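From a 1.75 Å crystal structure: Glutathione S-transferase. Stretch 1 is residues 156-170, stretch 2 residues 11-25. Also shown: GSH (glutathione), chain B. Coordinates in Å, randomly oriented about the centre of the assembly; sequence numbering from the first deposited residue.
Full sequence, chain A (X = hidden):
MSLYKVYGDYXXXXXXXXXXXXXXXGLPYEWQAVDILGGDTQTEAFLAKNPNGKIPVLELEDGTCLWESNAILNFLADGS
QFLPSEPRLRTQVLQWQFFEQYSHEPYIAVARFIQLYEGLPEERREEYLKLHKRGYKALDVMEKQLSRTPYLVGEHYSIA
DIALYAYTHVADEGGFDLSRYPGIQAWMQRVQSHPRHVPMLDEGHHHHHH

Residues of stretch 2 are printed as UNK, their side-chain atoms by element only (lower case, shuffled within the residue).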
ATOM      1  N   HIS A 156     -12.383   3.893 -13.138  1.00 15.87           N
ATOM      2  CA  HIS A 156     -12.980   3.668 -11.823  1.00 13.63           C
ATOM      3  C   HIS A 156     -11.805   3.429 -10.820  1.00 13.90           C
ATOM      4  O   HIS A 156     -10.947   2.557 -11.041  1.00 13.23           O
ATOM      5  CB  HIS A 156     -13.908   2.458 -11.831  1.00 16.57           C
ATOM      6  CG  HIS A 156     -15.095   2.658 -12.740  1.00 19.15           C
ATOM      7  ND1 HIS A 156     -16.164   3.447 -12.384  1.00 19.94           N
ATOM      8  CD2 HIS A 156     -15.301   2.311 -14.037  1.00 21.96           C
ATOM      9  CE1 HIS A 156     -17.037   3.502 -13.376  1.00 21.14           C
ATOM     10  NE2 HIS A 156     -16.533   2.828 -14.403  1.00 22.27           N
ATOM     11  N   TYR A 157     -11.841   4.214  -9.733  1.00 11.59           N
ATOM     12  CA  TYR A 157     -10.937   4.014  -8.586  1.00  9.75           C
ATOM     13  C   TYR A 157     -11.140   2.643  -8.050  1.00  9.46           C
ATOM     14  O   TYR A 157     -12.300   2.182  -7.830  1.00 11.24           O
ATOM     15  CB  TYR A 157     -11.358   5.104  -7.549  1.00 11.73           C
ATOM     16  CG  TYR A 157     -10.557   5.183  -6.286  1.00 12.56           C
ATOM     17  CD1 TYR A 157      -9.176   4.879  -6.250  1.00 10.16           C
ATOM     18  CD2 TYR A 157     -11.156   5.702  -5.127  1.00 11.28           C
ATOM     19  CE1 TYR A 157      -8.465   5.006  -5.022  1.00 13.19           C
ATOM     20  CE2 TYR A 157     -10.463   5.838  -3.906  1.00 14.24           C
ATOM     21  CZ  TYR A 157      -9.102   5.512  -3.901  1.00 12.85           C
ATOM     22  OH  TYR A 157      -8.428   5.640  -2.736  1.00 11.11           O
ATOM     23  N   SER A 158      -9.995   1.910  -7.830  1.00  8.68           N
ATOM     24  CA  SER A 158     -10.104   0.488  -7.395  1.00  9.12           C
ATOM     25  C   SER A 158      -8.988   0.209  -6.390  1.00  7.73           C
ATOM     26  O   SER A 158      -8.121   1.073  -6.109  1.00  7.50           O
ATOM     27  CB  SER A 158      -9.860  -0.434  -8.615  1.00  7.87           C
ATOM     28  OG  SER A 158      -8.496  -0.386  -9.038  1.00 10.78           O
ATOM     29  N   ILE A 159      -8.949  -1.047  -5.914  1.00  8.77           N
ATOM     30  CA  ILE A 159      -7.902  -1.407  -4.957  1.00  8.35           C
ATOM     31  C   ILE A 159      -6.543  -1.478  -5.629  1.00  8.51           C
ATOM     32  O   ILE A 159      -5.565  -1.570  -4.935  1.00 10.33           O
ATOM     33  CB  ILE A 159      -8.213  -2.804  -4.266  1.00  6.61           C
ATOM     34  CG1 ILE A 159      -8.458  -3.942  -5.295  1.00  6.20           C
ATOM     35  CG2 ILE A 159      -9.520  -2.596  -3.402  1.00  9.06           C
ATOM     36  CD1 ILE A 159      -8.780  -5.318  -4.542  1.00  7.65           C
ATOM     37  N   ALA A 160      -6.478  -1.439  -6.968  1.00  8.99           N
ATOM     38  CA  ALA A 160      -5.106  -1.264  -7.569  1.00 10.27           C
ATOM     39  C   ALA A 160      -4.573   0.127  -7.253  1.00  9.83           C
ATOM     40  O   ALA A 160      -3.394   0.272  -6.953  1.00  8.08           O
ATOM     41  CB  ALA A 160      -5.152  -1.408  -9.109  1.00  9.79           C
ATOM     42  N   ASP A 161      -5.410   1.154  -7.361  1.00  7.45           N
ATOM     43  CA  ASP A 161      -4.936   2.530  -7.011  1.00  7.67           C
ATOM     44  C   ASP A 161      -4.590   2.591  -5.540  1.00  7.85           C
ATOM     45  O   ASP A 161      -3.620   3.212  -5.187  1.00  9.40           O
ATOM     46  CB  ASP A 161      -6.100   3.512  -7.321  1.00  7.62           C
ATOM     47  CG  ASP A 161      -6.526   3.447  -8.810  1.00  9.62           C
ATOM     48  OD1 ASP A 161      -5.745   3.804  -9.709  1.00  9.75           O
ATOM     49  OD2 ASP A 161      -7.649   2.999  -9.053  1.00 10.46           O
ATOM     50  N   ILE A 162      -5.460   2.046  -4.679  1.00  8.58           N
ATOM     51  CA  ILE A 162      -5.214   2.067  -3.226  1.00  8.04           C
ATOM     52  C   ILE A 162      -3.831   1.371  -2.960  1.00  7.52           C
ATOM     53  O   ILE A 162      -2.946   1.926  -2.224  1.00  7.06           O
ATOM     54  CB  ILE A 162      -6.282   1.376  -2.476  1.00  7.29           C
ATOM     55  CG1 ILE A 162      -7.625   2.203  -2.584  1.00  9.26           C
ATOM     56  CG2 ILE A 162      -5.850   1.213  -0.971  1.00 10.05           C
ATOM     57  CD1 ILE A 162      -8.840   1.420  -2.131  1.00 12.72           C
ATOM     58  N   ALA A 163      -3.629   0.211  -3.557  1.00  6.61           N
ATOM     59  CA  ALA A 163      -2.343  -0.523  -3.346  1.00  8.16           C
ATOM     60  C   ALA A 163      -1.129   0.354  -3.725  1.00  8.34           C
ATOM     61  O   ALA A 163      -0.067   0.362  -3.040  1.00  9.26           O
ATOM     62  CB  ALA A 163      -2.395  -1.840  -4.163  1.00  7.72           C
ATOM     63  N   LEU A 164      -1.193   1.021  -4.896  1.00  7.22           N
ATOM     64  CA  LEU A 164      -0.048   1.833  -5.369  1.00  7.01           C
ATOM     65  C   LEU A 164       0.019   3.236  -4.724  1.00  6.80           C
ATOM     66  O   LEU A 164       1.133   3.817  -4.646  1.00  8.97           O
ATOM     67  CB  LEU A 164      -0.027   1.912  -6.907  1.00  6.60           C
ATOM     68  CG  LEU A 164       0.513   0.543  -7.451  1.00 11.17           C
ATOM     69  CD1 LEU A 164       0.076   0.213  -8.766  1.00 13.02           C
ATOM     70  CD2 LEU A 164       2.017   0.521  -7.392  1.00  6.39           C
ATOM     71  N   TYR A 165      -1.118   3.783  -4.241  1.00  7.90           N
ATOM     72  CA  TYR A 165      -1.076   5.111  -3.647  1.00  7.25           C
ATOM     73  C   TYR A 165      -0.339   5.068  -2.331  1.00  7.33           C
ATOM     74  O   TYR A 165       0.339   6.049  -1.987  1.00  8.01           O
ATOM     75  CB  TYR A 165      -2.507   5.571  -3.392  1.00  5.64           C
ATOM     76  CG  TYR A 165      -2.597   6.948  -2.764  1.00  8.30           C
ATOM     77  CD1 TYR A 165      -2.471   8.135  -3.588  1.00  8.37           C
ATOM     78  CD2 TYR A 165      -2.765   7.074  -1.391  1.00  8.52           C
ATOM     79  CE1 TYR A 165      -2.513   9.395  -2.999  1.00  8.88           C
ATOM     80  CE2 TYR A 165      -2.772   8.380  -0.795  1.00  9.31           C
ATOM     81  CZ  TYR A 165      -2.625   9.472  -1.609  1.00 11.21           C
ATOM     82  OH  TYR A 165      -2.644  10.744  -0.990  1.00 10.18           O
ATOM     83  N   ALA A 166      -0.463   3.935  -1.611  1.00  8.29           N
ATOM     84  CA  ALA A 166       0.015   3.911  -0.220  1.00  8.56           C
ATOM     85  C   ALA A 166       1.489   4.315  -0.116  1.00  9.24           C
ATOM     86  O   ALA A 166       1.803   5.178   0.723  1.00  9.74           O
ATOM     87  CB  ALA A 166      -0.235   2.499   0.443  1.00  8.39           C
ATOM     88  N   TYR A 167       2.400   3.718  -0.899  1.00  7.71           N
ATOM     89  CA  TYR A 167       3.736   4.183  -0.824  1.00  8.16           C
ATOM     90  C   TYR A 167       4.018   5.284  -1.871  1.00  9.69           C
ATOM     91  O   TYR A 167       4.952   6.062  -1.650  1.00  8.73           O
ATOM     92  CB  TYR A 167       4.725   3.010  -1.104  1.00  7.47           C
ATOM     93  CG  TYR A 167       4.876   2.179   0.183  1.00  8.72           C
ATOM     94  CD1 TYR A 167       5.658   2.673   1.254  1.00  7.17           C
ATOM     95  CD2 TYR A 167       4.324   0.908   0.232  1.00  8.23           C
ATOM     96  CE1 TYR A 167       5.809   1.868   2.453  1.00  8.60           C
ATOM     97  CE2 TYR A 167       4.515   0.085   1.380  1.00 10.22           C
ATOM     98  CZ  TYR A 167       5.261   0.568   2.457  1.00 12.10           C
ATOM     99  OH  TYR A 167       5.366  -0.254   3.640  1.00 15.09           O
ATOM    100  N   THR A 168       3.325   5.258  -2.992  1.00  8.03           N
ATOM    101  CA  THR A 168       3.731   6.319  -3.966  1.00  8.24           C
ATOM    102  C   THR A 168       3.528   7.733  -3.351  1.00  9.53           C
ATOM    103  O   THR A 168       4.346   8.606  -3.589  1.00  9.60           O
ATOM    104  CB  THR A 168       2.968   6.202  -5.273  1.00  8.33           C
ATOM    105  OG1 THR A 168       3.185   4.892  -5.851  1.00  7.67           O
ATOM    106  CG2 THR A 168       3.486   7.258  -6.318  1.00  8.77           C
ATOM    107  N   HIS A 169       2.453   7.937  -2.630  1.00  8.29           N
ATOM    108  CA  HIS A 169       2.183   9.269  -2.069  1.00 10.35           C
ATOM    109  C   HIS A 169       3.277   9.767  -1.100  1.00 11.85           C
ATOM    110  O   HIS A 169       3.319  11.001  -0.878  1.00 12.40           O
ATOM    111  CB  HIS A 169       0.749   9.347  -1.469  1.00  9.28           C
ATOM    112  CG  HIS A 169       0.689   9.097  -0.001  1.00 11.80           C
ATOM    113  ND1 HIS A 169       0.867   7.859   0.564  1.00  9.48           N
ATOM    114  CD2 HIS A 169       0.417   9.948   1.031  1.00 12.66           C
ATOM    115  CE1 HIS A 169       0.705   7.932   1.877  1.00 11.21           C
ATOM    116  NE2 HIS A 169       0.467   9.205   2.193  1.00 12.78           N
ATOM    117  N   VAL A 170       4.110   8.854  -0.526  1.00 11.01           N
ATOM    118  CA  VAL A 170       5.226   9.222   0.356  1.00 10.47           C
ATOM    119  C   VAL A 170       6.592   8.888  -0.309  1.00 10.96           C
ATOM    120  O   VAL A 170       7.635   8.783   0.341  1.00 10.65           O
ATOM    121  CB  VAL A 170       5.097   8.586   1.780  1.00  8.84           C
ATOM    122  CG1 VAL A 170       3.943   9.327   2.538  1.00 11.90           C
ATOM    123  CG2 VAL A 170       4.806   7.091   1.716  1.00  8.80           C
ATOM    124  N   UNK A  11       2.429   4.119  10.086  1.00 10.20           N
ATOM    125  CA  UNK A  11       3.500   4.569   9.192  1.00 11.45           C
ATOM    126  C   UNK A  11       3.885   3.593   8.100  1.00 11.97           C
ATOM    127  O   UNK A  11       4.606   3.943   7.178  1.00 13.51           O
ATOM    128  n   UNK A  11       4.126   7.853  13.535  1.00 25.45           N
ATOM    129  c   UNK A  11       4.704   8.716  12.703  1.00 28.37           C
ATOM    130  n   UNK A  11       5.333   8.352  11.553  1.00 24.40           N
ATOM    131  c   UNK A  11       4.384   6.294  10.594  1.00 16.39           C
ATOM    132  c   UNK A  11       4.767   4.964   9.975  1.00 13.77           C
ATOM    133  n   UNK A  11       4.601   9.991  12.993  1.00 28.50           N
ATOM    134  c   UNK A  11       5.576   6.957  11.106  1.00 22.90           C
ATOM    135  N   UNK A  12       3.404   2.378   8.215  1.00 10.57           N
ATOM    136  CA  UNK A  12       3.704   1.385   7.177  1.00 10.18           C
ATOM    137  C   UNK A  12       2.727   1.554   6.010  1.00 10.23           C
ATOM    138  O   UNK A  12       1.514   1.552   6.263  1.00  9.41           O
ATOM    139  c   UNK A  12       3.464  -0.007   7.774  1.00 10.37           C
ATOM    140  o   UNK A  12       3.231  -1.012   6.722  1.00 12.75           O
ATOM    141  N   UNK A  13       3.240   1.730   4.793  1.00  8.99           N
ATOM    142  CA  UNK A  13       2.416   1.882   3.629  1.00  8.96           C
ATOM    143  C   UNK A  13       1.503   0.673   3.483  1.00  9.33           C
ATOM    144  O   UNK A  13       0.334   0.831   3.105  1.00  8.86           O
ATOM    145  N   UNK A  14       2.021  -0.543   3.732  1.00  9.08           N
ATOM    146  CA  UNK A  14       1.170  -1.738   3.600  1.00  8.33           C
ATOM    147  C   UNK A  14      -0.027  -1.719   4.555  1.00  6.60           C
ATOM    148  O   UNK A  14      -1.129  -2.144   4.206  1.00  7.07           O
ATOM    149  c   UNK A  14       1.997  -3.012   3.792  1.00  7.71           C
ATOM    150  n   UNK A  14       2.530  -3.123   1.421  1.00  6.27           N
ATOM    151  o   UNK A  14       4.250  -3.304   2.943  1.00 14.14           O
ATOM    152  c   UNK A  14       3.020  -3.157   2.669  1.00 10.25           C
ATOM    153  N   UNK A  15       0.167  -1.150   5.750  1.00  8.02           N
ATOM    154  CA  UNK A  15      -0.932  -1.019   6.713  1.00  7.54           C
ATOM    155  C   UNK A  15      -1.862   0.164   6.383  1.00  7.84           C
ATOM    156  O   UNK A  15      -3.099   0.072   6.609  1.00  8.67           O
ATOM    157  s   UNK A  15       0.613  -2.258   8.690  1.00 15.57           S
ATOM    158  c   UNK A  15      -0.316  -0.795   8.122  1.00  9.10           C
ATOM    159  N   UNK A  16      -1.292   1.280   5.873  1.00  6.91           N
ATOM    160  CA  UNK A  16      -2.113   2.378   5.406  1.00  7.55           C
ATOM    161  C   UNK A  16      -3.154   1.948   4.353  1.00  6.28           C
ATOM    162  O   UNK A  16      -4.324   2.394   4.353  1.00  6.99           O
ATOM    163  c   UNK A  16      -2.290   6.302   2.424  1.00  7.21           C
ATOM    164  c   UNK A  16      -1.214   3.482   4.828  1.00  6.08           C
ATOM    165  c   UNK A  16      -1.580   5.213   3.029  1.00  7.61           C
ATOM    166  c   UNK A  16      -2.013   4.650   4.250  1.00  6.94           C
ATOM    167  c   UNK A  16      -3.207   5.156   4.895  1.00  6.42           C
ATOM    168  o   UNK A  16      -4.162   7.838   2.501  1.00 10.24           O
ATOM    169  c   UNK A  16      -3.442   6.814   3.115  1.00  7.58           C
ATOM    170  c   UNK A  16      -3.926   6.251   4.297  1.00  6.27           C
ATOM    171  N   UNK A  17      -2.782   1.018   3.436  1.00  6.59           N
ATOM    172  CA  UNK A  17      -3.763   0.496   2.515  1.00  6.29           C
ATOM    173  C   UNK A  17      -5.022   0.019   3.209  1.00  5.76           C
ATOM    174  O   UNK A  17      -6.126   0.291   2.687  1.00  6.61           O
ATOM    175  n   UNK A  17       0.624  -2.895  -0.624  1.00  7.07           N
ATOM    176  c   UNK A  17      -2.031  -0.535   0.890  1.00  6.84           C
ATOM    177  c   UNK A  17      -0.090  -1.597  -0.254  1.00  5.80           C
ATOM    178  c   UNK A  17      -3.220  -0.794   1.804  1.00  6.38           C
ATOM    179  c   UNK A  17      -1.353  -1.863   0.554  1.00  4.85           C
ATOM    180  N   UNK A  18      -4.884  -0.636   4.373  1.00  5.97           N
ATOM    181  CA  UNK A  18      -6.032  -1.221   5.073  1.00  7.65           C
ATOM    182  C   UNK A  18      -6.800  -0.116   5.856  1.00  8.00           C
ATOM    183  O   UNK A  18      -8.056  -0.090   5.835  1.00  8.66           O
ATOM    184  c   UNK A  18      -5.564  -2.330   5.991  1.00  8.34           C
ATOM    185  c   UNK A  18      -5.207  -3.777   3.808  1.00  8.55           C
ATOM    186  c   UNK A  18      -6.781  -3.059   6.558  1.00  9.09           C
ATOM    187  c   UNK A  18      -4.655  -3.354   5.204  1.00  6.12           C
ATOM    188  N   UNK A  19      -6.072   0.796   6.469  1.00  8.34           N
ATOM    189  CA  UNK A  19      -6.757   1.982   7.123  1.00  9.99           C
ATOM    190  C   UNK A  19      -7.608   2.680   6.051  1.00 10.15           C
ATOM    191  O   UNK A  19      -8.790   3.020   6.270  1.00 10.01           O
ATOM    192  c   UNK A  19      -6.139   6.595   9.125  1.00 11.24           C
ATOM    193  c   UNK A  19      -6.389   4.208   8.313  1.00 11.88           C
ATOM    194  c   UNK A  19      -5.690   2.957   7.670  1.00 11.12           C
ATOM    195  c   UNK A  19      -5.362   5.318   8.595  1.00 10.71           C
ATOM    196  n   UNK A  19      -5.120   7.671   9.505  1.00 12.91           N
ATOM    197  N   UNK A  20      -6.974   2.981   4.908  1.00  7.50           N
ATOM    198  CA  UNK A  20      -7.735   3.689   3.844  1.00  8.34           C
ATOM    199  C   UNK A  20      -8.963   2.905   3.366  1.00  9.19           C
ATOM    200  O   UNK A  20     -10.089   3.441   3.294  1.00  8.62           O
ATOM    201  c   UNK A  20      -7.387   4.707   1.440  1.00  6.42           C
ATOM    202  c   UNK A  20      -6.190   5.066   0.482  1.00  6.29           C
ATOM    203  c   UNK A  20      -6.777   3.913   2.632  1.00  6.93           C
ATOM    204  c   UNK A  20      -8.186   6.081   1.907  1.00  8.98           C
ATOM    205  N   UNK A  21      -8.754   1.603   3.079  1.00  7.13           N
ATOM    206  CA  UNK A  21      -9.918   0.780   2.622  1.00  8.09           C
ATOM    207  C   UNK A  21     -11.075   0.692   3.644  1.00  7.78           C
ATOM    208  O   UNK A  21     -12.240   0.884   3.257  1.00  7.80           O
ATOM    209  c   UNK A  21     -10.450  -1.623   1.822  1.00 10.06           C
ATOM    210  c   UNK A  21      -9.408  -0.608   2.320  1.00  6.19           C
ATOM    211  c   UNK A  21     -12.069   0.176  -0.126  1.00 13.71           C
ATOM    212 se   UNK A  21     -10.788  -1.333  -0.128  1.00 23.89          SE
ATOM    213  N   UNK A  22     -10.736   0.482   4.915  1.00  7.32           N
ATOM    214  CA  UNK A  22     -11.767   0.432   5.940  1.00  8.59           C
ATOM    215  C   UNK A  22     -12.566   1.750   6.003  1.00  9.38           C
ATOM    216  O   UNK A  22     -13.841   1.721   6.104  1.00  9.67           O
ATOM    217  c   UNK A  22     -11.865  -2.367   7.525  1.00  9.79           C
ATOM    218  c   UNK A  22      -9.699  -1.495   8.560  1.00 11.23           C
ATOM    219  c   UNK A  22     -10.652  -1.431   7.361  1.00  8.38           C
ATOM    220  c   UNK A  22     -11.159   0.040   7.311  1.00  9.13           C
ATOM    221  N   UNK A  23     -11.858   2.873   5.980  1.00  9.31           N
ATOM    222  CA  UNK A  23     -12.563   4.193   6.016  1.00  9.65           C
ATOM    223  C   UNK A  23     -13.366   4.472   4.745  1.00 10.48           C
ATOM    224  O   UNK A  23     -14.482   4.970   4.810  1.00 10.51           O
ATOM    225  c   UNK A  23     -11.574   5.347   6.345  1.00  8.55           C
ATOM    226  c   UNK A  23     -11.189   5.307   7.801  1.00 12.52           C
ATOM    227  n   UNK A  23     -10.180   4.534   8.159  1.00 10.58           N
ATOM    228  o   UNK A  23     -11.900   5.921   8.641  1.00 13.00           O
ATOM    229  N   UNK A  24     -12.835   4.110   3.580  1.00 10.81           N
ATOM    230  CA  UNK A  24     -13.560   4.392   2.326  1.00 10.53           C
ATOM    231  C   UNK A  24     -14.900   3.599   2.362  1.00 11.08           C
ATOM    232  O   UNK A  24     -15.897   4.120   1.880  1.00 11.06           O
ATOM    233  c   UNK A  24     -12.774   3.877   1.102  1.00  9.28           C
ATOM    234  c   UNK A  24     -10.702   4.034  -0.283  1.00  8.51           C
ATOM    235  c   UNK A  24     -12.170   6.202   0.126  1.00  8.14           C
ATOM    236  c   UNK A  24     -11.652   4.820   0.758  1.00  8.84           C
ATOM    237  N   UNK A  25     -14.904   2.422   2.984  1.00 10.23           N
ATOM    238  CA  UNK A  25     -16.102   1.597   3.049  1.00 10.26           C
ATOM    239  C   UNK A  25     -16.958   1.759   4.324  1.00 10.89           C
ATOM    240  O   UNK A  25     -17.994   1.042   4.467  1.00 12.12           O
ATOM    241  c   UNK A  25     -15.756   0.089   2.894  1.00 10.35           C
ATOM    242  c   UNK A  25     -14.610  -1.497   1.319  1.00 18.88           C
ATOM    243  c   UNK A  25     -15.425  -0.177   1.417  1.00 12.64           C
ATOM    244  c   UNK A  25     -16.635  -0.160   0.458  1.00 16.46           C
TER
HETATM  245  N1  GSH B 209       3.793  -8.581   1.211  1.00  7.46           N
HETATM  246  CA1 GSH B 209       3.382  -8.040   2.566  1.00  7.66           C
HETATM  247  C1  GSH B 209       2.099  -7.206   2.488  1.00  6.80           C
HETATM  248  O11 GSH B 209       1.317  -7.249   3.482  1.00  9.19           O
HETATM  249  O12 GSH B 209       1.917  -6.481   1.473  1.00 10.10           O
HETATM  250  CB1 GSH B 209       4.594  -7.178   3.049  1.00  9.25           C
HETATM  251  CG1 GSH B 209       4.208  -6.622   4.383  1.00  8.67           C
HETATM  252  CD1 GSH B 209       5.444  -6.052   5.111  1.00 10.21           C
HETATM  253  OE1 GSH B 209       6.699  -6.071   4.512  1.00 11.35           O
HETATM  254  N2  GSH B 209       5.329  -5.516   6.363  1.00  9.95           N
HETATM  255  CA2 GSH B 209       6.504  -4.965   7.037  1.00 12.26           C
HETATM  256  C2  GSH B 209       6.782  -5.844   8.178  1.00 12.51           C
HETATM  257  O2  GSH B 209       5.745  -6.324   8.855  1.00 11.93           O
HETATM  258  CB2 GSH B 209       6.110  -3.542   7.514  1.00 12.03           C
HETATM  259  SG2 GSH B 209       5.746  -2.420   6.044  1.00 19.54           S
HETATM  260  N3  GSH B 209       8.028  -6.155   8.496  1.00 13.58           N
HETATM  261  CA3 GSH B 209       8.241  -6.970   9.705  1.00 20.44           C
HETATM  262  C3  GSH B 209       9.335  -8.009   9.538  1.00 34.29           C
HETATM  263  O31 GSH B 209       9.900  -8.512  10.557  1.00 36.59           O
HETATM  264  O32 GSH B 209       9.637  -8.389   8.394  1.00 36.51           O

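Position 11 has three carbons, a nitrogen and a carbon bearing two more nitrogens, a guanidinium at the end of a chain that stays 8.2 Å or more from stretch 1: Arg-11. Position 12 carries one carbon and one oxygen. That oxygen accepts from the backbone N of position 15, capping the helix that follows, so this is Ser-12. Position 13 has no side-chain atoms and is Gly-13. Its CA lies over one face of the Tyr-167 ring, 3.5 Å from the ring centroid, and a CB built there would fall 2.5 Å from Tyr-167 CZ, a clash.

Position 14 has two carbons, the second carrying one oxygen and one nitrogen: Asn-14. Its backbone N donates a weak hydrogen bond to Tyr-167 OH (3.4 Å). At 15, one carbon and one sulfur, without contact to stretch 1, identify Cys-15. Position 16 bears a six-carbon ring with one oxygen, close to Tyr-165, Ala-166 and His-169, and is Tyr-16; its OH meets the edge of the Tyr-165 ring, 3.6 Å from CE2 of Tyr-165.

Four carbons in a row ending in nitrogen make position 17 Lys-17, whose aliphatic part runs past the helix of stretch 1, with CG 3.6 Å from Ala-166 CB and CE 3.4 Å from Ala-163 O. Position 18, four carbons forked at the first with one arm two carbons long, is Ile-18, and position 19, again four carbons and a nitrogen in a row, is Lys-19; neither touches stretch 1. Position 20 has four carbons forked at the second, packed near Ile-162: Leu-20. The selenium in the unbranched chain at 21 marks selenomethionine, Met-21, with SE 3.7 Å from Ile-159 CG2. Position 22, four carbons forked at the second and clear of stretch 1, is Leu-22. Position 23 ends in one oxygen and one nitrogen on its second carbon and is Asn-23, whose ND2 donates to Lys-19 O (2.8 Å). Positions 24 and 25 each have four carbons forked at the second, Leu-24 and Leu-25; CD1 of Leu-24 lies 3.7 Å from Ile-162 CD1, whereas Leu-25 makes no contact with stretch 1.

The helices cross at 132° with axes 8.2 Å apart at closest approach. Small residues meet where the CA atoms of Gly-13 and Ala-166 are 5.0 Å apart; Ala-166 CB is 3.2 Å from Gly-13 O. Farther along, Ile-162 acts as a knob among Lys-17, Leu-20, Met-21 and Leu-24. Packing dominates, supplemented by Tyr-167 OH, which reaches the start of helix 13-24 and lies 3.3 Å from glutathione SG2.

Stretch 2 (11-25) RSGNCYKIKLMLNLL
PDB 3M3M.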